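Local coordinates for protein metalloregulator ScaR (Streptococcus gordonii, PDB 3HRS) that represses transcription in response to manganese, acting as a homodimeric DNA-binding regulator of the DtxR/MntR family, at residues Arg111-Leu115 with Leu116-Lys120; Leu71-Lys74 with His75-Glu79; Gln31-Pro34 with Pro35-Thr38. All coordinates share one frame; numbering follows the deposited sequence.

Interaction 1 of 3, residues Arg111-Leu115 with Leu116-Lys120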
ATOM      1  N   ARG A 111      -6.944   2.266  -9.415  1.00 53.18           N
ATOM      2  CA  ARG A 111      -7.968   2.842  -8.539  1.00 59.91           C
ATOM      3  C   ARG A 111      -7.459   4.152  -7.895  1.00 61.29           C
ATOM      4  O   ARG A 111      -8.159   5.172  -7.891  1.00 57.80           O
ATOM      5  CB  ARG A 111      -8.399   1.830  -7.479  1.00 57.76           C
ATOM      6  CG  ARG A 111      -8.836   0.477  -8.044  1.00 70.13           C
ATOM      7  CD  ARG A 111      -9.868   0.636  -9.128  1.00 76.10           C
ATOM      8  NE  ARG A 111     -10.979   1.451  -8.669  1.00 83.64           N
ATOM      9  CZ  ARG A 111     -12.113   1.630  -9.340  1.00101.35           C
ATOM     10  NH1 ARG A 111     -12.299   1.037 -10.517  1.00108.50           N
ATOM     11  NH2 ARG A 111     -13.069   2.399  -8.828  1.00105.40           N
ATOM     12  N   LEU A 112      -6.231   4.093  -7.374  1.00 55.27           N
ATOM     13  CA  LEU A 112      -5.533   5.225  -6.809  1.00 50.22           C
ATOM     14  C   LEU A 112      -5.644   6.426  -7.715  1.00 54.80           C
ATOM     15  O   LEU A 112      -5.914   7.523  -7.262  1.00 54.29           O
ATOM     16  CB  LEU A 112      -4.056   4.897  -6.646  1.00 47.64           C
ATOM     17  CG  LEU A 112      -3.379   5.367  -5.358  1.00 55.82           C
ATOM     18  CD1 LEU A 112      -2.060   5.987  -5.713  1.00 50.81           C
ATOM     19  CD2 LEU A 112      -4.258   6.341  -4.525  1.00 47.80           C
ATOM     20  N   ASP A 113      -5.409   6.209  -9.002  1.00 61.89           N
ATOM     21  CA  ASP A 113      -5.408   7.294  -9.979  1.00 66.39           C
ATOM     22  C   ASP A 113      -6.747   7.988  -9.938  1.00 64.23           C
ATOM     23  O   ASP A 113      -6.828   9.203  -9.897  1.00 70.90           O
ATOM     24  CB  ASP A 113      -5.165   6.733 -11.381  1.00 68.85           C
ATOM     25  CG  ASP A 113      -4.851   7.807 -12.408  1.00 66.74           C
ATOM     26  OD1 ASP A 113      -4.375   8.903 -12.043  1.00 64.63           O
ATOM     27  OD2 ASP A 113      -5.065   7.536 -13.601  1.00 68.54           O
ATOM     28  N   GLN A 114      -7.801   7.192  -9.948  1.00 64.18           N
ATOM     29  CA  GLN A 114      -9.145   7.712  -9.918  1.00 61.31           C
ATOM     30  C   GLN A 114      -9.392   8.468  -8.613  1.00 58.60           C
ATOM     31  O   GLN A 114      -9.992   9.549  -8.607  1.00 58.02           O
ATOM     32  CB  GLN A 114     -10.146   6.576 -10.043  1.00 60.56           C
ATOM     33  CG  GLN A 114     -11.545   7.096 -10.159  1.00 82.39           C
ATOM     34  CD  GLN A 114     -12.560   6.025 -10.479  1.00 95.51           C
ATOM     35  OE1 GLN A 114     -12.368   4.850 -10.164  1.00 95.61           O
ATOM     36  NE2 GLN A 114     -13.656   6.429 -11.116  1.00101.30           N
ATOM     37  N   LEU A 115      -8.945   7.889  -7.504  1.00 47.12           N
ATOM     38  CA  LEU A 115      -9.136   8.510  -6.200  1.00 51.60           C
ATOM     39  C   LEU A 115      -8.507   9.905  -6.160  1.00 55.73           C
ATOM     40  O   LEU A 115      -9.071  10.832  -5.577  1.00 66.22           O
ATOM     41  CB  LEU A 115      -8.490   7.660  -5.124  1.00 50.95           C
ATOM     42  CG  LEU A 115      -8.670   8.287  -3.760  1.00 51.25           C
ATOM     43  CD1 LEU A 115     -10.151   8.496  -3.581  1.00 51.27           C
ATOM     44  CD2 LEU A 115      -8.067   7.393  -2.655  1.00 48.26           C
ATOM     45  N   LEU A 116      -7.335  10.028  -6.780  1.00 46.72           N
ATOM     46  CA  LEU A 116      -6.579  11.260  -6.801  1.00 49.50           C
ATOM     47  C   LEU A 116      -7.117  12.216  -7.857  1.00 54.68           C
ATOM     48  O   LEU A 116      -6.622  13.334  -7.998  1.00 51.79           O
ATOM     49  CB  LEU A 116      -5.103  10.978  -7.065  1.00 47.31           C
ATOM     50  CG  LEU A 116      -4.350  10.049  -6.114  1.00 49.99           C
ATOM     51  CD1 LEU A 116      -2.874  10.118  -6.450  1.00 55.46           C
ATOM     52  CD2 LEU A 116      -4.559  10.401  -4.649  1.00 45.26           C
ATOM     53  N   ASP A 117      -8.137  11.780  -8.586  1.00 52.68           N
ATOM     54  CA  ASP A 117      -8.767  12.610  -9.610  1.00 50.44           C
ATOM     55  C   ASP A 117      -7.836  12.917 -10.769  1.00 57.52           C
ATOM     56  O   ASP A 117      -7.804  14.047 -11.266  1.00 68.73           O
ATOM     57  CB  ASP A 117      -9.311  13.909  -9.018  1.00 60.64           C
ATOM     58  CG  ASP A 117     -10.356  14.576  -9.917  1.00 75.37           C
ATOM     59  OD1 ASP A 117     -10.819  13.943 -10.905  1.00 70.49           O
ATOM     60  OD2 ASP A 117     -10.711  15.745  -9.626  1.00 78.07           O
ATOM     61  N   TYR A 118      -7.082  11.905 -11.188  1.00 55.75           N
ATOM     62  CA  TYR A 118      -6.269  11.955 -12.408  1.00 58.60           C
ATOM     63  C   TYR A 118      -5.284  13.116 -12.486  1.00 57.47           C
ATOM     64  O   TYR A 118      -5.386  13.962 -13.379  1.00 56.75           O
ATOM     65  CB  TYR A 118      -7.159  11.918 -13.646  1.00 54.36           C
ATOM     66  CG  TYR A 118      -8.181  10.818 -13.565  1.00 66.24           C
ATOM     67  CD1 TYR A 118      -9.483  11.092 -13.167  1.00 65.13           C
ATOM     68  CD2 TYR A 118      -7.846   9.498 -13.856  1.00 69.37           C
ATOM     69  CE1 TYR A 118     -10.425  10.106 -13.084  1.00 61.72           C
ATOM     70  CE2 TYR A 118      -8.795   8.482 -13.771  1.00 64.78           C
ATOM     71  CZ  TYR A 118     -10.084   8.798 -13.373  1.00 71.69           C
ATOM     72  OH  TYR A 118     -11.063   7.820 -13.254  1.00 78.26           O
ATOM     73  N   PRO A 119      -4.317  13.147 -11.549  1.00 53.30           N
ATOM     74  CA  PRO A 119      -3.270  14.186 -11.540  1.00 52.59           C
ATOM     75  C   PRO A 119      -2.313  14.047 -12.730  1.00 55.76           C
ATOM     76  O   PRO A 119      -1.725  12.987 -12.944  1.00 60.47           O
ATOM     77  CB  PRO A 119      -2.499  13.928 -10.242  1.00 49.70           C
ATOM     78  CG  PRO A 119      -3.144  12.684  -9.588  1.00 46.90           C
ATOM     79  CD  PRO A 119      -4.121  12.098 -10.524  1.00 38.57           C
ATOM     80  N   LYS A 120      -2.144  15.122 -13.483  1.00 55.72           N
ATOM     81  CA  LYS A 120      -1.217  15.131 -14.594  1.00 63.24           C
ATOM     82  C   LYS A 120       0.236  15.370 -14.150  1.00 66.89           C
ATOM     83  O   LYS A 120       1.134  15.466 -14.988  1.00 75.44           O
ATOM     84  CB  LYS A 120      -1.653  16.182 -15.617  1.00 69.12           C
ATOM     85  CG  LYS A 120      -2.760  15.703 -16.577  1.00 79.24           C
ATOM     86  CD  LYS A 120      -3.856  16.765 -16.765  1.00 90.79           C
ATOM     87  CE  LYS A 120      -3.412  18.185 -16.324  1.00156.05           C
ATOM     88  NZ  LYS A 120      -2.587  18.971 -17.309  1.00153.63           N
TER

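Interaction 2 of 3, residues Leu71-Lys74 with His75-Glu79. With SO4 (sulfate ion), chain C.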
ATOM      1  N   LEU A  71       6.013   2.158 -14.469  1.00 53.10           N
ATOM      2  CA  LEU A  71       6.881   2.432 -13.335  1.00 63.36           C
ATOM      3  C   LEU A  71       6.705   3.871 -12.841  1.00 65.62           C
ATOM      4  O   LEU A  71       6.644   4.150 -11.640  1.00 52.38           O
ATOM      5  CB  LEU A  71       8.329   2.261 -13.761  1.00 73.99           C
ATOM      6  CG  LEU A  71       8.759   0.817 -13.692  1.00 92.48           C
ATOM      7  CD1 LEU A  71      10.217   0.727 -14.093  1.00 98.74           C
ATOM      8  CD2 LEU A  71       8.503   0.275 -12.274  1.00 90.06           C
ATOM      9  N   TYR A  72       6.646   4.788 -13.792  1.00 61.27           N
ATOM     10  CA  TYR A  72       6.572   6.172 -13.447  1.00 58.23           C
ATOM     11  C   TYR A  72       5.166   6.499 -12.940  1.00 60.23           C
ATOM     12  O   TYR A  72       5.025   7.266 -11.961  1.00 64.60           O
ATOM     13  CB  TYR A  72       7.015   7.027 -14.626  1.00 55.83           C
ATOM     14  CG  TYR A  72       8.508   7.300 -14.649  1.00 58.28           C
ATOM     15  CD1 TYR A  72       9.052   8.335 -13.912  1.00 63.10           C
ATOM     16  CD2 TYR A  72       9.361   6.550 -15.424  1.00 67.32           C
ATOM     17  CE1 TYR A  72      10.404   8.601 -13.938  1.00 71.62           C
ATOM     18  CE2 TYR A  72      10.721   6.810 -15.455  1.00 73.48           C
ATOM     19  CZ  TYR A  72      11.239   7.835 -14.711  1.00 76.79           C
ATOM     20  OH  TYR A  72      12.598   8.097 -14.736  1.00 79.34           O
ATOM     21  N   ARG A  73       4.136   5.902 -13.559  1.00 43.50           N
ATOM     22  CA  ARG A  73       2.765   6.035 -13.031  1.00 39.91           C
ATOM     23  C   ARG A  73       2.711   5.616 -11.578  1.00 50.29           C
ATOM     24  O   ARG A  73       2.302   6.405 -10.706  1.00 62.66           O
ATOM     25  CB  ARG A  73       1.736   5.239 -13.813  1.00 51.77           C
ATOM     26  CG  ARG A  73       0.944   6.078 -14.773  1.00 58.94           C
ATOM     27  CD  ARG A  73       0.018   5.217 -15.625  1.00 57.20           C
ATOM     28  NE  ARG A  73      -1.216   4.837 -14.943  1.00 51.52           N
ATOM     29  CZ  ARG A  73      -2.242   5.659 -14.732  1.00 64.32           C
ATOM     30  NH1 ARG A  73      -2.197   6.937 -15.107  1.00 63.01           N
ATOM     31  NH2 ARG A  73      -3.323   5.210 -14.119  1.00 75.92           N
ATOM     32  N   LYS A  74       3.149   4.386 -11.323  1.00 43.75           N
ATOM     33  CA  LYS A  74       3.073   3.795  -9.992  1.00 44.67           C
ATOM     34  C   LYS A  74       3.756   4.709  -8.991  1.00 50.82           C
ATOM     35  O   LYS A  74       3.143   5.165  -8.009  1.00 52.96           O
ATOM     36  CB  LYS A  74       3.723   2.417  -9.998  1.00 53.98           C
ATOM     37  CG  LYS A  74       3.239   1.496  -8.907  1.00 53.68           C
ATOM     38  CD  LYS A  74       4.266   0.418  -8.574  1.00 56.18           C
ATOM     39  CE  LYS A  74       4.050  -0.865  -9.390  1.00 71.53           C
ATOM     40  NZ  LYS A  74       4.920  -0.984 -10.570  1.00 69.87           N
ATOM     41  N   HIS A  75       5.014   5.020  -9.286  1.00 52.39           N
ATOM     42  CA  HIS A  75       5.862   5.844  -8.442  1.00 51.00           C
ATOM     43  C   HIS A  75       5.359   7.279  -8.205  1.00 57.51           C
ATOM     44  O   HIS A  75       5.370   7.764  -7.073  1.00 48.79           O
ATOM     45  CB  HIS A  75       7.218   5.920  -9.078  1.00 52.86           C
ATOM     46  CG  HIS A  75       8.137   6.871  -8.399  1.00 61.25           C
ATOM     47  ND1 HIS A  75       8.747   6.577  -7.202  1.00 58.66           N
ATOM     48  CD2 HIS A  75       8.563   8.108  -8.752  1.00 58.83           C
ATOM     49  CE1 HIS A  75       9.523   7.585  -6.854  1.00 61.47           C
ATOM     50  NE2 HIS A  75       9.427   8.528  -7.774  1.00 60.59           N
ATOM     51  N   ARG A  76       4.933   7.957  -9.273  1.00 52.19           N
ATOM     52  CA  ARG A  76       4.389   9.294  -9.104  1.00 48.20           C
ATOM     53  C   ARG A  76       2.970   9.324  -8.502  1.00 53.41           C
ATOM     54  O   ARG A  76       2.646  10.225  -7.754  1.00 52.32           O
ATOM     55  CB  ARG A  76       4.492  10.127 -10.391  1.00 38.66           C
ATOM     56  CG  ARG A  76       5.931  10.477 -10.704  1.00 48.92           C
ATOM     57  CD  ARG A  76       6.217  10.818 -12.174  1.00 57.58           C
ATOM     58  NE  ARG A  76       7.654  11.039 -12.338  1.00 66.56           N
ATOM     59  CZ  ARG A  76       8.238  11.507 -13.439  1.00 66.60           C
ATOM     60  NH1 ARG A  76       7.518  11.826 -14.510  1.00 65.51           N
ATOM     61  NH2 ARG A  76       9.556  11.660 -13.462  1.00 59.13           N
ATOM     62  N   LEU A  77       2.105   8.367  -8.808  1.00 53.97           N
ATOM     63  CA  LEU A  77       0.808   8.416  -8.145  1.00 51.67           C
ATOM     64  C   LEU A  77       0.929   8.089  -6.633  1.00 57.67           C
ATOM     65  O   LEU A  77       0.302   8.731  -5.811  1.00 57.86           O
ATOM     66  CB  LEU A  77      -0.229   7.552  -8.841  1.00 46.54           C
ATOM     67  CG  LEU A  77      -0.705   7.966 -10.234  1.00 49.47           C
ATOM     68  CD1 LEU A  77      -1.390   6.793 -10.971  1.00 49.57           C
ATOM     69  CD2 LEU A  77      -1.649   9.081 -10.112  1.00 50.48           C
ATOM     70  N   ILE A  78       1.770   7.129  -6.271  1.00 56.14           N
ATOM     71  CA  ILE A  78       2.038   6.873  -4.862  1.00 48.86           C
ATOM     72  C   ILE A  78       2.638   8.137  -4.237  1.00 60.13           C
ATOM     73  O   ILE A  78       2.306   8.522  -3.118  1.00 58.76           O
ATOM     74  CB  ILE A  78       3.005   5.681  -4.649  1.00 50.67           C
ATOM     75  CG1 ILE A  78       2.402   4.363  -5.166  1.00 63.48           C
ATOM     76  CG2 ILE A  78       3.296   5.495  -3.206  1.00 49.36           C
ATOM     77  CD1 ILE A  78       0.981   4.165  -4.739  1.00 66.81           C
ATOM     78  N   GLU A  79       3.529   8.794  -4.957  1.00 69.71           N
ATOM     79  CA  GLU A  79       4.115  10.012  -4.418  1.00 65.30           C
ATOM     80  C   GLU A  79       2.990  10.981  -4.098  1.00 55.65           C
ATOM     81  O   GLU A  79       2.848  11.379  -2.953  1.00 51.90           O
ATOM     82  CB  GLU A  79       5.101  10.637  -5.391  1.00 71.97           C
ATOM     83  CG  GLU A  79       5.632  11.975  -4.941  1.00 87.00           C
ATOM     84  CD  GLU A  79       6.941  11.853  -4.208  1.00 99.95           C
ATOM     85  OE1 GLU A  79       7.402  12.881  -3.650  1.00102.75           O
ATOM     86  OE2 GLU A  79       7.508  10.730  -4.206  1.00102.96           O
TER
HETATM   87  S   SO4 C 216      12.744  11.891 -11.660  1.00102.22           S
HETATM   88  O1  SO4 C 216      12.358  13.286 -11.913  1.00100.60           O
HETATM   89  O2  SO4 C 216      13.116  11.293 -12.938  1.00107.41           O
HETATM   90  O3  SO4 C 216      13.896  11.809 -10.750  1.00 93.67           O
HETATM   91  O4  SO4 C 216      11.601  11.165 -11.083  1.00 97.36           O

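Interaction 3 of 3, residues Gln31-Pro34 with Pro35-Thr38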
ATOM      1  N   GLN A  31      24.963   0.050  -8.627  1.00133.37           N
ATOM      2  CA  GLN A  31      25.811  -0.507  -7.574  1.00133.27           C
ATOM      3  C   GLN A  31      25.695  -2.029  -7.547  1.00131.44           C
ATOM      4  O   GLN A  31      25.283  -2.609  -6.540  1.00134.45           O
ATOM      5  CB  GLN A  31      25.446   0.074  -6.207  1.00135.05           C
ATOM      6  CG  GLN A  31      26.620   0.171  -5.241  1.00140.95           C
ATOM      7  CD  GLN A  31      27.417   1.460  -5.409  1.00143.38           C
ATOM      8  OE1 GLN A  31      27.030   2.351  -6.168  1.00142.43           O
ATOM      9  NE2 GLN A  31      28.534   1.564  -4.694  1.00144.05           N
ATOM     10  N   VAL A  32      26.048  -2.667  -8.660  1.00124.83           N
ATOM     11  CA  VAL A  32      26.008  -4.126  -8.741  1.00125.38           C
ATOM     12  C   VAL A  32      27.249  -4.763  -9.373  1.00120.71           C
ATOM     13  O   VAL A  32      28.114  -4.082  -9.932  1.00111.90           O
ATOM     14  CB  VAL A  32      24.737  -4.653  -9.474  1.00137.73           C
ATOM     15  CG1 VAL A  32      23.513  -4.572  -8.571  1.00138.36           C
ATOM     16  CG2 VAL A  32      24.510  -3.901 -10.769  1.00136.31           C
ATOM     17  N   SER A  33      27.306  -6.086  -9.259  1.00126.58           N
ATOM     18  CA  SER A  33      28.372  -6.913  -9.808  1.00133.13           C
ATOM     19  C   SER A  33      28.233  -7.008 -11.325  1.00131.25           C
ATOM     20  O   SER A  33      27.166  -7.355 -11.823  1.00136.29           O
ATOM     21  CB  SER A  33      28.289  -8.307  -9.169  1.00141.10           C
ATOM     22  OG  SER A  33      28.718  -9.334 -10.048  1.00144.34           O
ATOM     23  N   PRO A  34      29.307  -6.693 -12.071  1.00122.69           N
ATOM     24  CA  PRO A  34      29.236  -6.701 -13.537  1.00117.79           C
ATOM     25  C   PRO A  34      28.642  -7.980 -14.142  1.00118.70           C
ATOM     26  O   PRO A  34      27.919  -7.865 -15.132  1.00113.36           O
ATOM     27  CB  PRO A  34      30.693  -6.500 -13.955  1.00115.90           C
ATOM     28  CG  PRO A  34      31.258  -5.685 -12.857  1.00118.77           C
ATOM     29  CD  PRO A  34      30.617  -6.219 -11.598  1.00123.06           C
ATOM     30  N   PRO A  35      28.941  -9.168 -13.573  1.00125.80           N
ATOM     31  CA  PRO A  35      28.239 -10.382 -14.012  1.00126.13           C
ATOM     32  C   PRO A  35      26.738 -10.347 -13.710  1.00128.94           C
ATOM     33  O   PRO A  35      25.982 -11.077 -14.353  1.00132.46           O
ATOM     34  CB  PRO A  35      28.912 -11.494 -13.204  1.00125.59           C
ATOM     35  CG  PRO A  35      30.258 -10.980 -12.909  1.00130.62           C
ATOM     36  CD  PRO A  35      30.096  -9.492 -12.718  1.00131.80           C
ATOM     37  N   ALA A  36      26.317  -9.526 -12.748  1.00126.20           N
ATOM     38  CA  ALA A  36      24.890  -9.319 -12.482  1.00122.66           C
ATOM     39  C   ALA A  36      24.255  -8.473 -13.586  1.00120.05           C
ATOM     40  O   ALA A  36      23.159  -8.778 -14.062  1.00116.78           O
ATOM     41  CB  ALA A  36      24.682  -8.666 -11.118  1.00120.33           C
ATOM     42  N   VAL A  37      24.947  -7.406 -13.978  1.00119.53           N
ATOM     43  CA  VAL A  37      24.568  -6.615 -15.142  1.00116.94           C
ATOM     44  C   VAL A  37      24.406  -7.517 -16.364  1.00114.44           C
ATOM     45  O   VAL A  37      23.330  -7.595 -16.956  1.00109.73           O
ATOM     46  CB  VAL A  37      25.632  -5.538 -15.463  1.00116.52           C
ATOM     47  CG1 VAL A  37      25.395  -4.926 -16.838  1.00108.78           C
ATOM     48  CG2 VAL A  37      25.641  -4.460 -14.388  1.00122.50           C
ATOM     49  N   THR A  38      25.492  -8.193 -16.734  1.00114.89           N
ATOM     50  CA  THR A  38      25.506  -9.061 -17.904  1.00109.47           C
ATOM     51  C   THR A  38      24.326 -10.017 -17.859  1.00102.91           C
ATOM     52  O   THR A  38      23.754 -10.372 -18.889  1.00 99.27           O
ATOM     53  CB  THR A  38      26.831  -9.854 -18.008  1.00114.52           C
ATOM     54  OG1 THR A  38      27.900  -8.964 -18.357  1.00116.48           O
ATOM     55  CG2 THR A  38      26.731 -10.914 -19.078  1.00119.16           C
TER

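Interaction 1 of 3, residues Arg111-Leu115 with Leu116-Lys120
Leu116 N donates to Leu112 O (2.9 Å), the last regular bond of helix 106-115. The Leu116 side chain leans back over the same carbonyl and meets Leu112 obliquely, CG lying 4.0 Å from Leu112 CD2. Both leucines face helix 62-84, where Leu112 packs on Ile78 and Phe81 and Leu116 on Val80. At Asp117 the chain leaves helical geometry with a positive phi of 66°. Its N reaches Gln114 O at 2.9 Å, approaching from above the carbonyl plane, while Tyr118 N reaches back to Asp113 O at 3.0 Å. These two backward bonds make the Schellman motif that closes the helix within the metal-binding and dimerisation region. Tyr118 then folds its ring back alongside the last turn. One face, toward its rim, covers Gln114 CA in a CH-pi contact, 4.1 Å from CA to the ring centroid, and OH comes 3.2 Å from Gln114 CG. Asp113 sends its carboxylate forward, CG anti to the backbone N (chi1 -168°), and sets it steeply across the ring, the two planes 78° apart. Its OD2, 3.4 Å from Tyr118 CD2, has its charge partner in Arg73 of helix 62-84. Pro119 slides past the same carboxylate, with CD 3.5 Å from Asp113 OD1.

Interaction 2 of 3, residues Leu71-Lys74 with His75-Glu79
Tyr72 and Arg76, one turn apart on helix 62-84, run side by side in the same direction, an i to i+4 pairing in the long helix of the metal-binding and dimerisation region. This is the tightly packed part: Tyr72 CD1 sits over the centre of the Arg76 guanidinium, 3.3 Å from CZ, but the two planes stand 71° apart, so this is not a parallel stack. Arg73 and Leu77 pair more loosely. There Leu77 CD1 lies over the centre of the Arg73 guanidinium, 4.0 Å from CZ, while NH2 of Arg73 makes a salt bridge to Glu110 and Leu77 packs on Val109 of helix 106-115. The bend in the arginine chain at chi3 (80°) helps bring its flat end round to the leucine. Backbone bonds such as Leu77 N to Arg73 O, 2.7 Å, join the two segments turn by turn. Lys74 is partly exposed, and its NZ has a long, weak ion pair with Glu5. His75, partly exposed as well, is held firmly: ND1 is hydrogen-bonded to Glu101 and NE2 to Asp159, a zinc ligand in another structure of this protein, as is Glu79. Arg76 is tied through NH1 to Glu137 and Thr127. A sulfate, probably left from crystallisation, is bound by His158 and the backbone N of Asp159, and Arg76 NH2 donates almost straight, at 168°, to its O4, 3.2 Å away.

Interaction 3 of 3, residues Gln31-Pro34 with Pro35-Thr38
The backbone passes from an extended Val32 and Ser33 into the first turn of helix 34-46, where Thr38 N donates to Pro34 O at 2.9 Å in a nearly straight bond of 178°. Val32 turns its side chain toward the new helix: its CG2 meets Val37 CG2 at 3.8 Å, the two valines crossing at a slant, while Val32 CB lies 4.3 Å from Ala36 CB. Val37 is the buried member, and it also packs on Asn23, Ile26 and Ala27 of helix 23-30. Ser33 occupies the N-cap position, and two prolines follow it; first-turn positions have no i-4 carbonyl within the helix, so proline, lacking an N-H, is tolerated there. This is the turn between two helices of the N-terminal DNA-binding domain, consistent with the helix-turn-helix of the family, in which the second helix typically reads DNA. Gln31, with positive phi, closes the preceding helix in a Schellman motif. The Pro34 and Pro35 rings lie side by side and point the same way, with Pro34 CB 3.3 Å from Pro35 CD. Thr38 keeps OG1 beside its own backbone N (chi1 -71°), which turns the hydroxyl back toward the same Pro34 O for a weak 3.4 Å bond.

In chain order interaction 3 comes first, then interaction 2, then interaction 1. Interactions 1 and 2 lie in the metal-binding and dimerisation region, their centres about 11 Å apart, and touch directly: helix 106-115 rests on helix 62-84, with Asp113 OD2 bridging to Arg73 NH2 at 3.0 Å. The helix end of residues 111-120 is thus fixed to the helix carrying the zinc ligand Glu79. Interaction 3 stands apart in the N-terminal DNA-binding domain, its centre about 26 Å from that of interaction 2 and about 37 Å from that of interaction 1. Even the nearest atoms of interactions 2 and 3 are about 15 Å apart, so the DNA-binding turn and the metal-binding helix are separate regions of the chain.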